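Local structure of myosin-I heavy chain (Dictyostelium discoideum, 5EJR) at residues S52-E57 with I107-Y112; I94-G97 with E102-D105; A167-V172 with Q198-N203; T211-F216 with T221-I226; T238-Y243 with F292-R297. The protein is an actin-based motor ATPase acting in early phagocytosis and adhesion, represented here by its C-terminal MyTH4-FERM tail domain. One frame throughout, in Å; residues are numbered along the deposited sequence.

Contact 1: residues S52-E57 with I107-Y112; sequences SLIEME and IYCQAY
Leu53 and Ile54 pack on Cys109 and Gln110 in a largely buried, apolar loop-on-helix contact of the all-helical MyTH4 domain, where the loop before helix 58-75 crosses the flank of helix 104-113. No hydrogen bond joins the two segments, so shape does the work. Leu53 supplies it with one branch: its CD1 comes down on the helix backbone, 3.8 Å from Gln110 N. The same Leu53 CD1 lies 4.0 Å from Gln110 CG. With chi1 at -56° its CG stands opposite the carbonyl carbon, which sends that methyl to the helix. Gln110 suits a buried place because its chain offers methylenes to Leu53 while its amide is held elsewhere, NE2 by Ala64 O and OE1 by Asn67 ND2 of helix 58-75. The loop has its own brace, Ser52 OG donating to Ile54 O at 2.7 Å. Cys109 adds a compact apolar surface to the helix flank: Cys109 SG lies 4.2 Å from Ile54 CD1.

Contact 2: residues I94-G97 with E102-D105; sequences ISRG and ELRD
Arg104 reaches back from the start of helix 104-113 to Gly97 on helix 86-99, and its NE donates to Gly97 O over 2.8 Å in a nearly straight bond (171°). The oxygen lies at the edge of the guanidinium and in its plane, whereas the donor sits 33° off the carbonyl plane. Extended from CG to NE, arginine has the span for this. Its NH2 meanwhile bonds to Ile98 O, so one positive group serves two carbonyls in the last turn of the helix, where its charge probably suits the negative helix end. These residues bracket a short turn between consecutive helices of the MyTH4 domain. A leucine in place of Arg104 would probably leave the carbonyls of Gly97 and Ile98 without these donors and the turn less firmly tied. Beside the polar link, Leu103 lays CD2 across the aliphatic part of Arg96, 3.8 Å from CG and 3.9 Å from CD. Arg96 bends at chi3 (-62°), and its NH1 meets Asn67 and, in a salt bridge, Glu70. On the loose side, Glu102 is exposed: its CB starts away from helix 86-99, and although the chain end turns back, it makes no contact with 94-97.

Contact 3: residues A167-V172 with Q198-N203; sequences ASLIAV and QSFRSN
Phe200 of helix 194-205 reaches over to Leu169 of helix 164-178, a helix-to-helix contact in the MyTH4 domain bridged almost wholly by side chains, since the nearest CA atoms, those of Leu169 and Arg201, are 9.6 Å apart. Both main players hold CG opposite their own backbone nitrogen. In Phe200 this torsion (chi1 168°) carries the ring out from its helix, so that its far end does the touching; in Leu169 (chi1 170°) it swings the branched end across the gap although the CB itself does not point there. The leucine's CD1 arrives at the rim of the ring and in its plane, 3.6 Å from Phe200 CZ and 4.1 Å from CE2, with the two side chains at about a right angle. An aromatic ring suits such a span because it is long, rigid and apolar. Its rotation is fixed further by helix 121-137, where Tyr132 stacks on it and Phe133 meets it edge-to-face. Leu169, which also rests on Lys125 and Phe128, meets one part of the rim. Val172 points its CB toward the other helix and makes a looser touch, also near the ring plane, its CG1 standing 4.4 Å from Phe200 CE1.

Contact 4: residues T211-F216 with T221-I226; sequences TCKIRF and TKLAKI. With EDO (1,2-ethanediol), chain C.
Cys212 and Ala224 face each other as a hydrogen-bonded pair, each satisfying the other: Cys212 N donates to Ala224 O at 2.8 Å, and Ala224 N returns a bond to Cys212 O that is almost straight (178°). Two residues on, Ile214 and Lys222 repeat the exchange; Ile214 N approaches Lys222 O nearly along the C=O axis at 2.9 Å, while Lys222 N closes the pair on Ile214 O. Four backbone bonds thus bind the antiparallel hairpin that opens the ubiquitin-like lobe of the FERM domain. The carbonyls between them look outward: Lys213 O takes a bond from O1 of a 1,2-ethanediol at 2.7 Å, probably a crystallisation additive, and Leu223 O accepts from Gln242 NE2. On one face Lys213 lays its methylenes over Thr221 and Leu223, tightly so where Lys213 CG meets Thr221 CG2 at 3.5 Å. On the other, Cys212, Ile214 and Ala224 form an apolar surface, while Lys222 starts from the same face but leads its end away. Ile226 extends this surface, its CD1 3.8 Å from Cys212 CB. Small Ala224 probably helps helix 232-243 to come close, touching Thr238 and Val239. Ile214 wedges between that helix and Phe292 and Val294, and Arg215 pairs its backbone N and O in parallel with strand 290-296, making the hairpin continuous with the neighbouring sheet.

Contact 5: residues T238-Y243 with F292-R297; sequences TVCRQY and FQVRRR. With EDO (1,2-ethanediol), chain E; EDO (1,2-ethanediol), chain C.
Val294 carries the strand's whole side of this contact, dividing its two methyls between two successive helix residues: CG2 meets Val239 CG2 at 3.6 Å, and CG1 meets Cys240 SG at 3.9 Å. The two valine side chains run antiparallel past one another. Val239 has CG1 anti to its carbonyl carbon (chi1 -75°), which leaves CG2, the touching methyl, between backbone N and carbonyl carbon; Val294, with CG1 opposite its nitrogen, spreads both branches toward the helix. Branched and compact side chains suit this buried seam, where no hydrogen bond crosses. It is part of the core of the ubiquitin-like lobe of the FERM domain, in which helix 232-243 packs on the sheet containing strand 290-296. Arg295 NH1 donates to Gln293 OE1 at 3.0 Å, from above the amide plane, while its NH2 forms a salt bridge with Glu330. Earlier in the strand, Phe292 N donates to O1 of one 1,2-ethanediol at 3.1 Å. Beyond the strand, Arg297 is bent at chi2 (73°) and chi3 (62°), which turns NE to O1 of another, 3.1 Å away at the guanidinium edge; NH2 bonds to Ser256 OG. Were Arg297 an alanine, the Ser256 hydroxyl would probably lose this donor and the strand end this side-chain tie to strand 253-259. The second glycol, probably from the crystallisation liquor, also bonds to Ser499 OG and Glu270 N.

In the fold
From the N terminus, contact 1 comes first, closing a long, mainly helical loop by bringing 52-57 against helix 104-113. Contact 2 falls within that loop and spans a short turn; the two share helix 104-113 and touch, Met56 packing on Leu103 and Ile107 on Gly97. Contact 3 follows in series, closing a loop of 25 residues between two later MyTH4 helices, its centre about 24 Å from that of contact 1. Helix 194-205 then leads into strand 211-215, where contact 4 closes a tight hairpin in the FERM domain. Contact 5 spans a wider loop from helix 232-243 to strand 290-296. Contacts 4 and 5 adjoin through the backbone of Arg215 and both touch one glycol. No loops cross.

Contact 1: residues S52-E57 with I107-Y112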
# COMPACT_ATOMS: atom_id res chain seq x y z
N SER A 52 -30.82 14.43 7.03
CA SER A 52 -30.01 14.70 5.84
C SER A 52 -30.48 15.97 5.12
O SER A 52 -31.63 16.36 5.27
CB SER A 52 -30.05 13.52 4.88
OG SER A 52 -31.33 13.32 4.31
N LEU A 53 -29.57 16.62 4.35
CA LEU A 53 -29.86 17.83 3.58
C LEU A 53 -30.76 17.50 2.38
O LEU A 53 -31.67 18.26 2.07
CB LEU A 53 -28.57 18.53 3.08
CG LEU A 53 -27.50 18.94 4.09
CD1 LEU A 53 -26.37 19.68 3.39
CD2 LEU A 53 -28.07 19.84 5.20
N ILE A 54 -30.47 16.38 1.71
CA ILE A 54 -31.26 15.95 0.56
C ILE A 54 -32.38 15.02 1.04
O ILE A 54 -32.16 14.21 1.95
CB ILE A 54 -30.34 15.30 -0.53
CG1 ILE A 54 -29.43 16.36 -1.17
CG2 ILE A 54 -31.14 14.53 -1.61
CD1 ILE A 54 -28.15 15.80 -1.80
N GLU A 55 -33.58 15.15 0.45
CA GLU A 55 -34.69 14.26 0.80
C GLU A 55 -34.37 12.91 0.17
O GLU A 55 -34.19 12.81 -1.05
CB GLU A 55 -36.03 14.80 0.29
CG GLU A 55 -37.22 14.00 0.81
CD GLU A 55 -38.57 14.44 0.27
OE1 GLU A 55 -39.21 15.30 0.91
OE2 GLU A 55 -38.99 13.93 -0.80
N MET A 56 -34.24 11.90 1.04
CA MET A 56 -33.96 10.52 0.65
C MET A 56 -34.50 9.57 1.72
O MET A 56 -34.96 10.04 2.76
CB MET A 56 -32.45 10.30 0.43
CG MET A 56 -31.61 10.56 1.65
SD MET A 56 -29.91 10.98 1.21
CE MET A 56 -29.20 10.82 2.72
N GLU A 57 -34.40 8.24 1.47
CA GLU A 57 -34.83 7.14 2.35
C GLU A 57 -34.21 7.31 3.73
O GLU A 57 -33.09 7.80 3.82
CB GLU A 57 -34.44 5.78 1.75
CG GLU A 57 -35.03 5.50 0.37
CD GLU A 57 -34.17 5.92 -0.80
OE1 GLU A 57 -34.12 7.14 -1.10
OE2 GLU A 57 -33.55 5.03 -1.43
N ILE A 107 -22.77 13.98 0.63
CA ILE A 107 -21.47 14.20 1.26
C ILE A 107 -20.89 15.54 0.78
O ILE A 107 -20.49 16.34 1.63
CB ILE A 107 -20.49 13.00 1.16
CG1 ILE A 107 -21.11 11.76 1.86
CG2 ILE A 107 -19.14 13.36 1.83
CD1 ILE A 107 -20.35 10.42 1.65
N TYR A 108 -20.93 15.79 -0.57
CA TYR A 108 -20.43 17.00 -1.23
C TYR A 108 -21.18 18.26 -0.76
O TYR A 108 -20.55 19.29 -0.54
CB TYR A 108 -20.56 16.89 -2.75
CG TYR A 108 -19.36 16.28 -3.45
CD1 TYR A 108 -18.28 17.07 -3.84
CD2 TYR A 108 -19.34 14.93 -3.79
CE1 TYR A 108 -17.19 16.52 -4.52
CE2 TYR A 108 -18.24 14.36 -4.43
CZ TYR A 108 -17.18 15.16 -4.81
OH TYR A 108 -16.13 14.60 -5.50
N CYS A 109 -22.52 18.17 -0.62
CA CYS A 109 -23.36 19.27 -0.13
C CYS A 109 -23.08 19.56 1.33
O CYS A 109 -22.94 20.73 1.66
CB CYS A 109 -24.84 18.98 -0.38
SG CYS A 109 -25.30 18.92 -2.13
N GLN A 110 -22.92 18.53 2.20
CA GLN A 110 -22.61 18.77 3.63
C GLN A 110 -21.27 19.45 3.80
O GLN A 110 -21.12 20.28 4.70
CB GLN A 110 -22.57 17.47 4.44
CG GLN A 110 -23.91 16.81 4.72
CD GLN A 110 -23.76 15.55 5.57
OE1 GLN A 110 -22.66 15.11 5.92
NE2 GLN A 110 -24.89 14.99 5.97
N ALA A 111 -20.26 19.05 2.98
CA ALA A 111 -18.90 19.59 3.08
C ALA A 111 -18.94 21.04 2.64
O ALA A 111 -18.43 21.90 3.37
CB ALA A 111 -17.94 18.78 2.21
N TYR A 112 -19.58 21.32 1.49
CA TYR A 112 -19.70 22.66 0.93
C TYR A 112 -20.46 23.62 1.86
O TYR A 112 -19.96 24.72 2.15
CB TYR A 112 -20.31 22.66 -0.48
CG TYR A 112 -20.41 24.08 -1.01
CD1 TYR A 112 -19.28 24.74 -1.49
CD2 TYR A 112 -21.59 24.80 -0.89
CE1 TYR A 112 -19.34 26.08 -1.89
CE2 TYR A 112 -21.67 26.14 -1.29
CZ TYR A 112 -20.54 26.77 -1.78
OH TYR A 112 -20.61 28.08 -2.17

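Contact 2: residues I94-G97 with E102-D105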
# COMPACT_ATOMS: atom_id res chain seq x y z
N ILE A 94 -14.74 9.13 3.46
CA ILE A 94 -14.53 8.71 2.08
C ILE A 94 -14.98 7.25 1.91
O ILE A 94 -15.60 6.94 0.90
CB ILE A 94 -13.10 9.04 1.58
CG1 ILE A 94 -13.03 10.54 1.16
CG2 ILE A 94 -12.66 8.14 0.42
CD1 ILE A 94 -11.79 11.16 1.50
N SER A 95 -14.76 6.41 2.94
CA SER A 95 -15.20 5.00 2.90
C SER A 95 -16.73 4.97 2.74
O SER A 95 -17.24 4.29 1.85
CB SER A 95 -14.77 4.26 4.16
OG SER A 95 -15.41 3.00 4.26
N ARG A 96 -17.45 5.80 3.55
CA ARG A 96 -18.91 5.91 3.47
C ARG A 96 -19.34 6.31 2.05
O ARG A 96 -20.25 5.71 1.50
CB ARG A 96 -19.45 6.88 4.53
CG ARG A 96 -20.98 6.96 4.63
CD ARG A 96 -21.44 7.85 5.77
NE ARG A 96 -21.01 7.38 7.09
CZ ARG A 96 -20.00 7.89 7.79
NH1 ARG A 96 -19.28 8.89 7.28
NH2 ARG A 96 -19.69 7.40 8.97
N GLY A 97 -18.63 7.27 1.45
CA GLY A 97 -18.91 7.71 0.09
C GLY A 97 -18.65 6.66 -0.98
O GLY A 97 -19.43 6.54 -1.92
N GLU A 102 -25.21 6.27 -3.29
CA GLU A 102 -26.34 7.20 -3.32
C GLU A 102 -26.24 8.27 -2.22
O GLU A 102 -27.08 9.17 -2.14
CB GLU A 102 -27.70 6.42 -3.30
CG GLU A 102 -27.82 5.27 -2.30
CD GLU A 102 -26.90 4.07 -2.48
OE1 GLU A 102 -26.08 3.81 -1.56
OE2 GLU A 102 -26.94 3.44 -3.56
N LEU A 103 -25.15 8.23 -1.45
CA LEU A 103 -24.87 9.20 -0.39
C LEU A 103 -23.81 10.23 -0.84
O LEU A 103 -23.47 11.13 -0.06
CB LEU A 103 -24.37 8.42 0.83
CG LEU A 103 -24.92 8.78 2.20
CD1 LEU A 103 -26.43 8.85 2.20
CD2 LEU A 103 -24.45 7.79 3.22
N ARG A 104 -23.31 10.13 -2.09
CA ARG A 104 -22.23 10.95 -2.63
C ARG A 104 -22.57 12.43 -2.75
O ARG A 104 -21.81 13.25 -2.22
CB ARG A 104 -21.70 10.38 -3.94
CG ARG A 104 -20.87 9.14 -3.68
CD ARG A 104 -20.59 8.36 -4.93
NE ARG A 104 -19.93 7.09 -4.62
CZ ARG A 104 -19.45 6.27 -5.55
NH1 ARG A 104 -19.56 6.57 -6.83
NH2 ARG A 104 -18.86 5.14 -5.20
N ASP A 105 -23.70 12.78 -3.41
CA ASP A 105 -24.18 14.17 -3.54
C ASP A 105 -24.35 14.82 -2.17
O ASP A 105 -23.96 15.98 -1.98
CB ASP A 105 -25.50 14.24 -4.30
CG ASP A 105 -25.38 13.93 -5.77
OD1 ASP A 105 -24.24 13.90 -6.28
OD2 ASP A 105 -26.42 13.71 -6.42

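Contact 3: residues A167-V172 with Q198-N203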
# COMPACT_ATOMS: atom_id res chain seq x y z
N ALA A 167 -7.88 30.33 -2.74
CA ALA A 167 -8.36 30.30 -4.13
C ALA A 167 -7.66 29.21 -4.93
O ALA A 167 -8.26 28.67 -5.85
CB ALA A 167 -8.13 31.65 -4.80
N SER A 168 -6.39 28.89 -4.59
CA SER A 168 -5.63 27.85 -5.28
C SER A 168 -6.15 26.47 -4.87
O SER A 168 -6.17 25.56 -5.69
CB SER A 168 -4.13 28.01 -5.02
OG SER A 168 -3.72 27.57 -3.74
N LEU A 169 -6.61 26.36 -3.61
CA LEU A 169 -7.22 25.17 -3.03
C LEU A 169 -8.57 24.88 -3.69
O LEU A 169 -8.87 23.71 -3.92
CB LEU A 169 -7.35 25.32 -1.50
CG LEU A 169 -8.17 24.29 -0.70
CD1 LEU A 169 -7.72 22.82 -0.96
CD2 LEU A 169 -8.07 24.58 0.77
N ILE A 170 -9.38 25.92 -3.97
CA ILE A 170 -10.67 25.76 -4.64
C ILE A 170 -10.41 25.44 -6.11
O ILE A 170 -11.13 24.61 -6.69
CB ILE A 170 -11.59 27.00 -4.47
CG1 ILE A 170 -12.04 27.18 -2.99
CG2 ILE A 170 -12.82 26.92 -5.40
CD1 ILE A 170 -12.75 28.61 -2.66
N ALA A 171 -9.39 26.08 -6.71
CA ALA A 171 -9.03 25.81 -8.10
C ALA A 171 -8.56 24.34 -8.30
O ALA A 171 -8.81 23.79 -9.37
CB ALA A 171 -7.97 26.78 -8.58
N VAL A 172 -7.91 23.72 -7.28
CA VAL A 172 -7.46 22.31 -7.40
C VAL A 172 -8.70 21.39 -7.33
O VAL A 172 -8.78 20.44 -8.11
CB VAL A 172 -6.27 21.88 -6.49
CG1 VAL A 172 -6.63 21.84 -5.00
CG2 VAL A 172 -5.68 20.54 -6.94
N GLN A 198 -0.52 15.82 5.07
CA GLN A 198 0.61 16.73 5.24
C GLN A 198 1.30 17.06 3.92
O GLN A 198 1.58 18.23 3.65
CB GLN A 198 1.60 16.20 6.28
CG GLN A 198 2.61 17.25 6.77
CD GLN A 198 1.96 18.56 7.14
OE1 GLN A 198 1.26 18.68 8.16
NE2 GLN A 198 2.15 19.57 6.31
N SER A 199 1.53 16.04 3.09
CA SER A 199 2.15 16.23 1.78
C SER A 199 1.33 17.18 0.92
O SER A 199 1.88 18.15 0.39
CB SER A 199 2.43 14.89 1.11
OG SER A 199 3.48 14.26 1.82
N PHE A 200 -0.01 16.98 0.89
CA PHE A 200 -0.93 17.84 0.14
C PHE A 200 -0.86 19.32 0.62
O PHE A 200 -0.80 20.23 -0.20
CB PHE A 200 -2.37 17.29 0.27
CG PHE A 200 -3.43 18.25 -0.21
CD1 PHE A 200 -3.57 18.54 -1.56
CD2 PHE A 200 -4.31 18.85 0.69
CE1 PHE A 200 -4.55 19.43 -2.00
CE2 PHE A 200 -5.29 19.73 0.25
CZ PHE A 200 -5.41 20.01 -1.09
N ARG A 201 -0.85 19.51 1.94
CA ARG A 201 -0.78 20.80 2.61
C ARG A 201 0.51 21.54 2.31
O ARG A 201 0.45 22.68 1.83
CB ARG A 201 -0.97 20.61 4.12
CG ARG A 201 -2.44 20.52 4.47
CD ARG A 201 -2.67 20.07 5.89
NE ARG A 201 -4.10 19.89 6.11
CZ ARG A 201 -4.65 19.50 7.25
NH1 ARG A 201 -3.89 19.19 8.29
NH2 ARG A 201 -5.96 19.37 7.34
N SER A 202 1.68 20.89 2.52
CA SER A 202 2.97 21.52 2.24
C SER A 202 3.22 21.74 0.73
O SER A 202 3.91 22.70 0.38
CB SER A 202 4.12 20.78 2.93
OG SER A 202 4.20 19.42 2.55
N ASN A 203 2.59 20.94 -0.16
CA ASN A 203 2.72 21.18 -1.60
C ASN A 203 1.91 22.43 -2.02
O ASN A 203 2.32 23.14 -2.94
CB ASN A 203 2.34 19.95 -2.42
CG ASN A 203 2.41 20.18 -3.92
OD1 ASN A 203 3.47 20.10 -4.55
ND2 ASN A 203 1.27 20.50 -4.52

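Contact 4: residues T211-F216 with T221-I226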
# COMPACT_ATOMS: atom_id res chain seq x y z
N THR A 211 7.44 13.23 -1.61
CA THR A 211 8.28 12.04 -1.74
C THR A 211 7.91 11.00 -0.70
O THR A 211 7.41 11.35 0.36
CB THR A 211 9.80 12.35 -1.60
OG1 THR A 211 10.09 12.74 -0.25
CG2 THR A 211 10.33 13.38 -2.62
N CYS A 212 8.23 9.73 -0.97
CA CYS A 212 8.07 8.62 -0.05
C CYS A 212 9.45 7.99 0.15
O CYS A 212 10.19 7.82 -0.82
CB CYS A 212 7.05 7.60 -0.57
SG CYS A 212 6.68 6.28 0.61
N LYS A 213 9.78 7.66 1.41
CA LYS A 213 11.04 7.04 1.82
C LYS A 213 10.96 5.53 1.56
O LYS A 213 10.03 4.88 2.04
CB LYS A 213 11.26 7.30 3.32
CG LYS A 213 12.63 7.85 3.69
CD LYS A 213 12.92 7.65 5.17
CE LYS A 213 14.26 8.20 5.59
NZ LYS A 213 14.44 8.09 7.06
N ILE A 214 11.90 4.99 0.76
CA ILE A 214 11.97 3.55 0.44
C ILE A 214 13.34 2.98 0.83
O ILE A 214 14.38 3.45 0.36
CB ILE A 214 11.59 3.20 -1.03
CG1 ILE A 214 10.33 3.98 -1.54
CG2 ILE A 214 11.43 1.67 -1.21
CD1 ILE A 214 9.00 3.69 -0.88
N ARG A 215 13.32 1.92 1.66
CA ARG A 215 14.54 1.27 2.12
C ARG A 215 14.98 0.16 1.19
O ARG A 215 14.16 -0.42 0.47
CB ARG A 215 14.38 0.75 3.54
CG ARG A 215 13.99 1.82 4.55
CD ARG A 215 14.31 1.40 5.96
NE ARG A 215 13.38 1.98 6.92
CZ ARG A 215 13.36 1.69 8.22
NH1 ARG A 215 14.24 0.83 8.72
NH2 ARG A 215 12.47 2.25 9.02
N PHE A 216 16.29 -0.14 1.20
CA PHE A 216 16.88 -1.24 0.46
C PHE A 216 17.44 -2.18 1.51
O PHE A 216 17.50 -1.82 2.68
CB PHE A 216 17.97 -0.76 -0.52
CG PHE A 216 17.40 -0.14 -1.76
CD1 PHE A 216 16.94 1.18 -1.75
CD2 PHE A 216 17.35 -0.85 -2.96
CE1 PHE A 216 16.38 1.75 -2.91
CE2 PHE A 216 16.81 -0.27 -4.12
CZ PHE A 216 16.31 1.02 -4.08
N THR A 221 18.54 4.25 1.97
CA THR A 221 17.21 4.72 1.59
C THR A 221 17.27 5.57 0.33
O THR A 221 18.35 6.04 -0.04
CB THR A 221 16.59 5.50 2.79
OG1 THR A 221 16.87 4.82 4.01
CG2 THR A 221 15.11 5.67 2.69
N LYS A 222 16.11 5.74 -0.33
CA LYS A 222 15.91 6.60 -1.50
C LYS A 222 14.56 7.30 -1.36
O LYS A 222 13.62 6.75 -0.79
CB LYS A 222 15.99 5.82 -2.84
CG LYS A 222 17.40 5.40 -3.26
CD LYS A 222 18.21 6.56 -3.85
CE LYS A 222 19.67 6.21 -4.02
NZ LYS A 222 20.41 7.32 -4.69
N LEU A 223 14.50 8.54 -1.83
CA LEU A 223 13.27 9.31 -1.78
C LEU A 223 12.65 9.24 -3.15
O LEU A 223 13.29 9.62 -4.13
CB LEU A 223 13.53 10.77 -1.33
CG LEU A 223 14.07 10.95 0.10
CD1 LEU A 223 14.46 12.39 0.35
CD2 LEU A 223 13.05 10.51 1.14
N ALA A 224 11.44 8.69 -3.22
CA ALA A 224 10.73 8.54 -4.49
C ALA A 224 9.64 9.58 -4.63
O ALA A 224 8.88 9.80 -3.69
CB ALA A 224 10.10 7.15 -4.56
N LYS A 225 9.50 10.16 -5.83
CA LYS A 225 8.43 11.13 -6.13
C LYS A 225 7.08 10.40 -6.10
O LYS A 225 6.96 9.30 -6.66
CB LYS A 225 8.65 11.80 -7.49
CG LYS A 225 9.77 12.84 -7.50
CD LYS A 225 10.28 13.15 -8.92
CE LYS A 225 9.49 14.22 -9.63
NZ LYS A 225 9.91 14.37 -11.05
N ILE A 226 6.11 10.97 -5.38
CA ILE A 226 4.79 10.38 -5.14
C ILE A 226 3.66 11.35 -5.51
O ILE A 226 3.69 12.51 -5.12
CB ILE A 226 4.72 9.87 -3.66
CG1 ILE A 226 3.51 8.99 -3.35
CG2 ILE A 226 4.81 10.99 -2.63
CD1 ILE A 226 3.55 8.39 -1.90
C1 EDO C . 7.88 3.85 4.24
O1 EDO C . 9.27 3.50 4.23
C2 EDO C . 7.63 5.32 4.66
O2 EDO C . 6.58 5.85 3.84

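Contact 5: residues T238-Y243 with F292-R297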
# COMPACT_ATOMS: atom_id res chain seq x y z
N THR A 238 11.02 3.82 -10.12
CA THR A 238 11.78 5.05 -9.84
C THR A 238 12.90 4.81 -8.82
O THR A 238 14.03 5.17 -9.11
CB THR A 238 10.85 6.23 -9.46
OG1 THR A 238 10.32 6.05 -8.13
CG2 THR A 238 9.71 6.44 -10.45
N VAL A 239 12.61 4.19 -7.65
CA VAL A 239 13.69 3.99 -6.67
C VAL A 239 14.78 3.08 -7.20
O VAL A 239 15.94 3.26 -6.84
CB VAL A 239 13.30 3.55 -5.25
CG1 VAL A 239 12.72 4.70 -4.45
CG2 VAL A 239 12.41 2.30 -5.23
N CYS A 240 14.42 2.08 -8.02
CA CYS A 240 15.39 1.15 -8.58
C CYS A 240 16.31 1.84 -9.57
O CYS A 240 17.50 1.58 -9.54
CB CYS A 240 14.70 -0.08 -9.17
SG CYS A 240 14.08 -1.22 -7.89
N ARG A 241 15.76 2.77 -10.39
CA ARG A 241 16.53 3.62 -11.32
C ARG A 241 17.48 4.54 -10.54
O ARG A 241 18.64 4.66 -10.92
CB ARG A 241 15.60 4.46 -12.20
CG ARG A 241 15.23 3.80 -13.51
CD ARG A 241 14.08 4.51 -14.20
NE ARG A 241 13.51 3.71 -15.30
CZ ARG A 241 12.66 2.70 -15.14
NH1 ARG A 241 12.27 2.33 -13.93
NH2 ARG A 241 12.21 2.03 -16.19
N GLN A 242 17.00 5.14 -9.43
CA GLN A 242 17.81 5.99 -8.55
C GLN A 242 18.98 5.22 -7.94
O GLN A 242 20.09 5.72 -7.87
CB GLN A 242 16.94 6.56 -7.42
CG GLN A 242 16.15 7.79 -7.83
CD GLN A 242 15.39 8.35 -6.66
OE1 GLN A 242 15.96 8.96 -5.74
NE2 GLN A 242 14.09 8.15 -6.66
N TYR A 243 18.72 3.98 -7.50
CA TYR A 243 19.76 3.12 -6.93
C TYR A 243 20.83 2.72 -7.95
O TYR A 243 21.96 2.45 -7.57
CB TYR A 243 19.12 1.89 -6.28
CG TYR A 243 20.01 1.23 -5.26
CD1 TYR A 243 20.03 1.68 -3.94
CD2 TYR A 243 20.82 0.15 -5.59
CE1 TYR A 243 20.85 1.08 -2.99
CE2 TYR A 243 21.66 -0.44 -4.66
CZ TYR A 243 21.67 0.02 -3.35
OH TYR A 243 22.43 -0.60 -2.40
N PHE A 292 8.44 0.53 3.78
CA PHE A 292 8.59 -0.11 2.48
C PHE A 292 10.05 -0.49 2.25
O PHE A 292 10.94 0.33 2.49
CB PHE A 292 8.17 0.84 1.36
CG PHE A 292 6.70 1.17 1.29
CD1 PHE A 292 5.77 0.18 1.00
CD2 PHE A 292 6.26 2.48 1.44
CE1 PHE A 292 4.42 0.49 0.89
CE2 PHE A 292 4.90 2.78 1.36
CZ PHE A 292 3.99 1.79 1.07
N GLN A 293 10.28 -1.72 1.77
CA GLN A 293 11.61 -2.21 1.46
C GLN A 293 11.65 -2.85 0.06
O GLN A 293 10.80 -3.68 -0.26
CB GLN A 293 12.09 -3.17 2.56
CG GLN A 293 13.36 -3.97 2.26
CD GLN A 293 13.54 -5.11 3.24
OE1 GLN A 293 12.86 -6.12 3.17
NE2 GLN A 293 14.51 -5.01 4.14
N VAL A 294 12.58 -2.42 -0.78
CA VAL A 294 12.78 -2.98 -2.11
C VAL A 294 13.45 -4.33 -1.90
O VAL A 294 14.35 -4.47 -1.06
CB VAL A 294 13.57 -2.05 -3.07
CG1 VAL A 294 14.12 -2.81 -4.29
CG2 VAL A 294 12.69 -0.89 -3.54
N ARG A 295 12.96 -5.34 -2.61
CA ARG A 295 13.51 -6.69 -2.53
C ARG A 295 13.58 -7.24 -3.93
O ARG A 295 12.78 -6.86 -4.78
CB ARG A 295 12.60 -7.60 -1.68
CG ARG A 295 12.63 -7.28 -0.18
CD ARG A 295 11.98 -8.41 0.60
NE ARG A 295 12.83 -9.60 0.72
CZ ARG A 295 13.83 -9.73 1.59
NH1 ARG A 295 14.19 -8.71 2.36
NH2 ARG A 295 14.50 -10.87 1.67
N ARG A 296 14.50 -8.16 -4.17
CA ARG A 296 14.51 -8.82 -5.46
C ARG A 296 13.44 -9.88 -5.33
O ARG A 296 13.46 -10.70 -4.39
CB ARG A 296 15.86 -9.43 -5.84
CG ARG A 296 15.70 -10.04 -7.23
CD ARG A 296 16.95 -10.51 -7.77
NE ARG A 296 16.76 -11.31 -8.98
CZ ARG A 296 17.78 -11.74 -9.70
NH1 ARG A 296 19.02 -11.40 -9.36
NH2 ARG A 296 17.57 -12.49 -10.76
N ARG A 297 12.42 -9.75 -6.18
CA ARG A 297 11.22 -10.55 -6.13
C ARG A 297 11.31 -11.77 -7.02
O ARG A 297 10.90 -12.84 -6.59
CB ARG A 297 10.01 -9.67 -6.51
CG ARG A 297 8.63 -10.38 -6.43
CD ARG A 297 8.14 -10.62 -5.00
NE ARG A 297 7.94 -9.37 -4.26
CZ ARG A 297 8.37 -9.15 -3.02
NH1 ARG A 297 9.04 -10.10 -2.36
NH2 ARG A 297 8.15 -7.99 -2.42
C1 EDO E . 5.20 -8.72 -6.64
O1 EDO E . 6.12 -7.75 -6.14
C2 EDO E . 3.72 -8.32 -6.28
O2 EDO E . 3.32 -7.31 -7.20
C1 EDO C . 7.88 3.85 4.24
O1 EDO C . 9.27 3.50 4.23
C2 EDO C . 7.63 5.32 4.66
O2 EDO C . 6.58 5.85 3.84